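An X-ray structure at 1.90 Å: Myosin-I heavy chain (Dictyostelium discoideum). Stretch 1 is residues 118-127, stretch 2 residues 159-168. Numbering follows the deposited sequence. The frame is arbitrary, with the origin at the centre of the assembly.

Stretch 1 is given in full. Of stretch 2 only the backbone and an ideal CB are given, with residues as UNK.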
# COMPACT_ATOMS: atom_id res chain seq x y z
N ILE A 118 -33.62 13.98 15.25
CA ILE A 118 -33.84 12.56 14.98
C ILE A 118 -32.57 11.73 15.09
O ILE A 118 -31.58 11.99 14.39
CB ILE A 118 -34.47 12.33 13.59
CG1 ILE A 118 -35.84 13.00 13.49
CG2 ILE A 118 -34.61 10.85 13.31
CD1 ILE A 118 -35.84 14.28 12.70
N GLN A 119 -32.60 10.72 15.96
CA GLN A 119 -31.43 9.90 16.26
C GLN A 119 -30.74 9.28 15.04
O GLN A 119 -29.51 9.31 14.94
CB GLN A 119 -31.77 8.82 17.29
CG GLN A 119 -32.06 9.38 18.68
CD GLN A 119 -30.88 10.13 19.26
OE1 GLN A 119 -29.73 9.73 19.09
NE2 GLN A 119 -31.15 11.24 19.94
N ASP A 120 -31.52 8.71 14.12
CA ASP A 120 -30.97 8.08 12.92
C ASP A 120 -30.22 9.07 12.03
O ASP A 120 -29.26 8.71 11.37
CB ASP A 120 -32.06 7.39 12.09
CG ASP A 120 -32.48 6.04 12.67
OD1 ASP A 120 -31.78 5.52 13.56
OD2 ASP A 120 -33.51 5.51 12.21
N LEU A 121 -30.67 10.32 12.01
CA LEU A 121 -30.00 11.34 11.23
C LEU A 121 -28.67 11.72 11.88
O LEU A 121 -27.66 11.87 11.19
CB LEU A 121 -30.88 12.58 11.06
CG LEU A 121 -32.19 12.36 10.30
CD1 LEU A 121 -32.91 13.69 10.10
CD2 LEU A 121 -31.93 11.69 8.96
N ASN A 122 -28.69 11.87 13.21
CA ASN A 122 -27.48 12.21 13.96
C ASN A 122 -26.43 11.13 13.68
O ASN A 122 -25.25 11.42 13.51
CB ASN A 122 -27.78 12.30 15.46
CG ASN A 122 -26.89 13.30 16.20
OD1 ASN A 122 -26.62 14.40 15.70
ND2 ASN A 122 -26.44 12.93 17.40
N ILE A 123 -26.89 9.88 13.63
CA ILE A 123 -26.02 8.75 13.34
C ILE A 123 -25.38 8.87 11.95
O ILE A 123 -24.18 8.61 11.79
CB ILE A 123 -26.78 7.43 13.46
CG1 ILE A 123 -27.07 7.13 14.94
CG2 ILE A 123 -26.00 6.28 12.84
CD1 ILE A 123 -27.78 5.82 15.17
N ARG A 124 -26.17 9.23 10.95
CA ARG A 124 -25.66 9.46 9.60
C ARG A 124 -24.63 10.58 9.54
O ARG A 124 -23.62 10.47 8.83
CB ARG A 124 -26.81 9.77 8.64
CG ARG A 124 -27.62 8.54 8.26
CD ARG A 124 -26.76 7.56 7.48
NE ARG A 124 -27.46 6.31 7.22
CZ ARG A 124 -28.47 6.19 6.37
NH1 ARG A 124 -28.91 7.25 5.71
NH2 ARG A 124 -29.05 5.00 6.19
N VAL A 125 -24.88 11.68 10.25
CA VAL A 125 -23.94 12.79 10.24
C VAL A 125 -22.62 12.34 10.87
O VAL A 125 -21.56 12.70 10.40
CB VAL A 125 -24.44 14.05 10.98
CG1 VAL A 125 -23.39 15.17 10.87
CG2 VAL A 125 -25.76 14.52 10.41
N TRP A 126 -22.70 11.55 11.94
CA TRP A 126 -21.48 11.11 12.61
C TRP A 126 -20.68 10.09 11.77
O TRP A 126 -19.45 10.04 11.85
CB TRP A 126 -21.76 10.62 14.04
CG TRP A 126 -21.81 11.77 15.00
CD1 TRP A 126 -22.93 12.42 15.47
CD2 TRP A 126 -20.69 12.45 15.57
NE1 TRP A 126 -22.56 13.45 16.30
CE2 TRP A 126 -21.19 13.49 16.38
CE3 TRP A 126 -19.30 12.28 15.47
CZ2 TRP A 126 -20.35 14.34 17.10
CZ3 TRP A 126 -18.47 13.13 16.17
CH2 TRP A 126 -19.00 14.15 16.99
N GLU A 127 -21.38 9.31 10.95
CA GLU A 127 -20.71 8.49 9.94
C GLU A 127 -19.94 9.37 8.94
O GLU A 127 -18.81 9.04 8.58
CB GLU A 127 -21.72 7.62 9.19
CG GLU A 127 -22.29 6.47 10.04
CD GLU A 127 -23.48 5.78 9.38
OE1 GLU A 127 -23.90 6.23 8.29
OE2 GLU A 127 -24.00 4.79 9.95
N UNK A 159 -25.99 10.95 23.32
CA UNK A 159 -25.68 10.22 22.10
C UNK A 159 -25.77 8.72 22.29
O UNK A 159 -25.32 8.15 23.28
CB UNK A 159 -24.28 10.59 21.60
N UNK A 160 -26.40 8.08 21.31
CA UNK A 160 -26.44 6.65 21.23
C UNK A 160 -25.03 6.08 21.28
O UNK A 160 -24.03 6.81 21.17
CB UNK A 160 -27.16 6.21 19.96
N UNK A 161 -24.95 4.77 21.46
CA UNK A 161 -23.68 4.08 21.40
C UNK A 161 -23.03 4.34 20.03
O UNK A 161 -21.82 4.52 19.94
CB UNK A 161 -23.87 2.58 21.65
N UNK A 162 -23.85 4.37 18.99
CA UNK A 162 -23.36 4.54 17.62
C UNK A 162 -22.65 5.87 17.40
O UNK A 162 -21.56 5.92 16.83
CB UNK A 162 -24.52 4.42 16.64
N UNK A 163 -23.26 6.96 17.86
CA UNK A 163 -22.62 8.26 17.79
C UNK A 163 -21.34 8.29 18.60
O UNK A 163 -20.33 8.83 18.16
CB UNK A 163 -23.58 9.35 18.28
N UNK A 164 -21.35 7.71 19.79
CA UNK A 164 -20.16 7.75 20.63
C UNK A 164 -19.01 6.91 20.04
O UNK A 164 -17.85 7.28 20.16
CB UNK A 164 -20.50 7.25 22.04
N UNK A 165 -19.35 5.78 19.44
CA UNK A 165 -18.34 4.92 18.83
C UNK A 165 -17.74 5.65 17.63
O UNK A 165 -16.52 5.63 17.43
CB UNK A 165 -18.94 3.58 18.41
N UNK A 166 -18.59 6.30 16.85
CA UNK A 166 -18.13 7.09 15.70
C UNK A 166 -17.25 8.25 16.13
O UNK A 166 -16.22 8.52 15.52
CB UNK A 166 -19.33 7.62 14.90
N UNK A 167 -17.64 8.94 17.20
CA UNK A 167 -16.85 10.07 17.68
C UNK A 167 -15.50 9.62 18.21
O UNK A 167 -14.49 10.24 17.93
CB UNK A 167 -17.61 10.83 18.77
N UNK A 168 -15.49 8.53 18.98
CA UNK A 168 -14.21 8.02 19.46
C UNK A 168 -13.31 7.56 18.31
O UNK A 168 -12.12 7.82 18.32
CB UNK A 168 -14.44 6.86 20.43

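Two helices, 119-127 and 161-168, run side by side in nearly the same direction, their axes 12° apart and 9.1 Å from each other at closest approach, so one side of the second helix, positions 162, 163, 166 and 167, meets the first, with 160 just ahead of it.

Position 159 precedes the helix, and its CB lies sideways, 5.3 Å from Asn-122 ND2. Phi/psi of 52/135 is easiest for glycine; the deposited residue is nevertheless Val-159, which makes no close contact with stretch 1.

Position 160 has phi/psi of -54/168 just before the first helical turn, the classic N-cap geometry, which favours serine, threonine, aspartate or asparagine. Its CB points toward stretch 1, 4.4 Å from Gln-119 OE1, leaving space for a small polar group. It is Ser-160: OG accepts a weak capping bond from the backbone N of position 163 (3.5 Å). Its backbone N donates to water 1 (3.0 Å), which in turn donates to Gln-119 OE1 (2.7 Å), bridging the two stretches.

Position 161 reaches nothing of stretch 1, so a long polar chain is welcome. Lys-161 makes a salt bridge to the side chain of position 165, one turn along.

At 162 the CB points toward stretch 1 and sits 3.8 Å from Ile-123 CD1, so a small residue, alanine or serine, fits readily. Ser-162 packs OG 3.4 Å from Ile-123 CG2, and the same OG hydrogen-bonds water 2 (3.0 Å), to which Ile-123 O is also bound (3.0 Å).

Position 163 is where the backbones come close, the CA of 163 lying 5.6 Å from Ile-123 CA. Its CB lies 4.2 Å from Trp-126 CD1, beside an indole face and an isoleucine; a compact branched aliphatic would suit. Val-163 sets CG1 3.5 Å from the centroid of the five-membered ring of Trp-126, a CH-pi contact over the face, while CG2 lies 4.1 Å from Ile-123 CG1 and 3.8 Å from Asn-122 ND2.

At 164 CA-to-CB points away and 165 is out of reach, so polar chains suit both: Lys-164, and Asp-165, whose OD2 lies 3.0 Å from Lys-161 NZ and closes that salt bridge.

The CB at 166 points toward stretch 1, 3.9 Å from Trp-126 O, which favours glycine, alanine or serine. Ser-166 brings its CB within 4.0 Å of Trp-126 CB, and its OG joins water 2 (2.8 Å), completing the link to Ile-123 O.

At 167 the CB is already 3.6 Å from Trp-126 CZ3, so a small apolar residue is expected. Ala-167 provides just that methyl, its CB 3.5 Å from CZ3 of Trp-126.

At 168 CA-to-CB points away from stretch 1, so a polar chain suits; Gln-168 makes no contact with it.

Stretch 2 (159-168) VSKSVKDSAQ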
# COMPACT_ATOMS: atom_id res chain seq x y z
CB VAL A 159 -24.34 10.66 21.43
CG1 VAL A 159 -24.27 12.18 21.36
CG2 VAL A 159 -23.12 10.08 22.13
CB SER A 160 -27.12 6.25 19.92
OG SER A 160 -26.61 7.04 18.86
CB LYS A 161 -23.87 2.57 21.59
CG LYS A 161 -22.59 1.76 21.42
CD LYS A 161 -22.85 0.26 21.48
CE LYS A 161 -21.65 -0.53 20.94
NZ LYS A 161 -20.37 -0.13 21.60
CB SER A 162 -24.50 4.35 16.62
OG SER A 162 -24.17 4.92 15.36
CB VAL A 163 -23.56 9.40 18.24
CG1 VAL A 163 -22.77 10.67 18.48
CG2 VAL A 163 -24.65 9.62 17.21
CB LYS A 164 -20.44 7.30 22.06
CG LYS A 164 -19.30 7.62 23.01
CD LYS A 164 -19.70 7.42 24.46
CE LYS A 164 -20.72 8.46 24.92
NZ LYS A 164 -20.07 9.73 25.35
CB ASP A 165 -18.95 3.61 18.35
CG ASP A 165 -19.25 2.63 19.48
OD1 ASP A 165 -18.65 2.74 20.57
OD2 ASP A 165 -20.09 1.74 19.26
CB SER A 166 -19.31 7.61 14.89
OG SER A 166 -19.93 6.54 14.20
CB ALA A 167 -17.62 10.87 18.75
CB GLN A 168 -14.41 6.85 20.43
CG GLN A 168 -15.02 7.28 21.76
CD GLN A 168 -14.95 6.17 22.79
OE1 GLN A 168 -15.66 5.16 22.69
NE2 GLN A 168 -14.08 6.34 23.79
O HOH W 1 -27.08 10.32 19.37
O HOH W 2 -22.68 7.06 13.82
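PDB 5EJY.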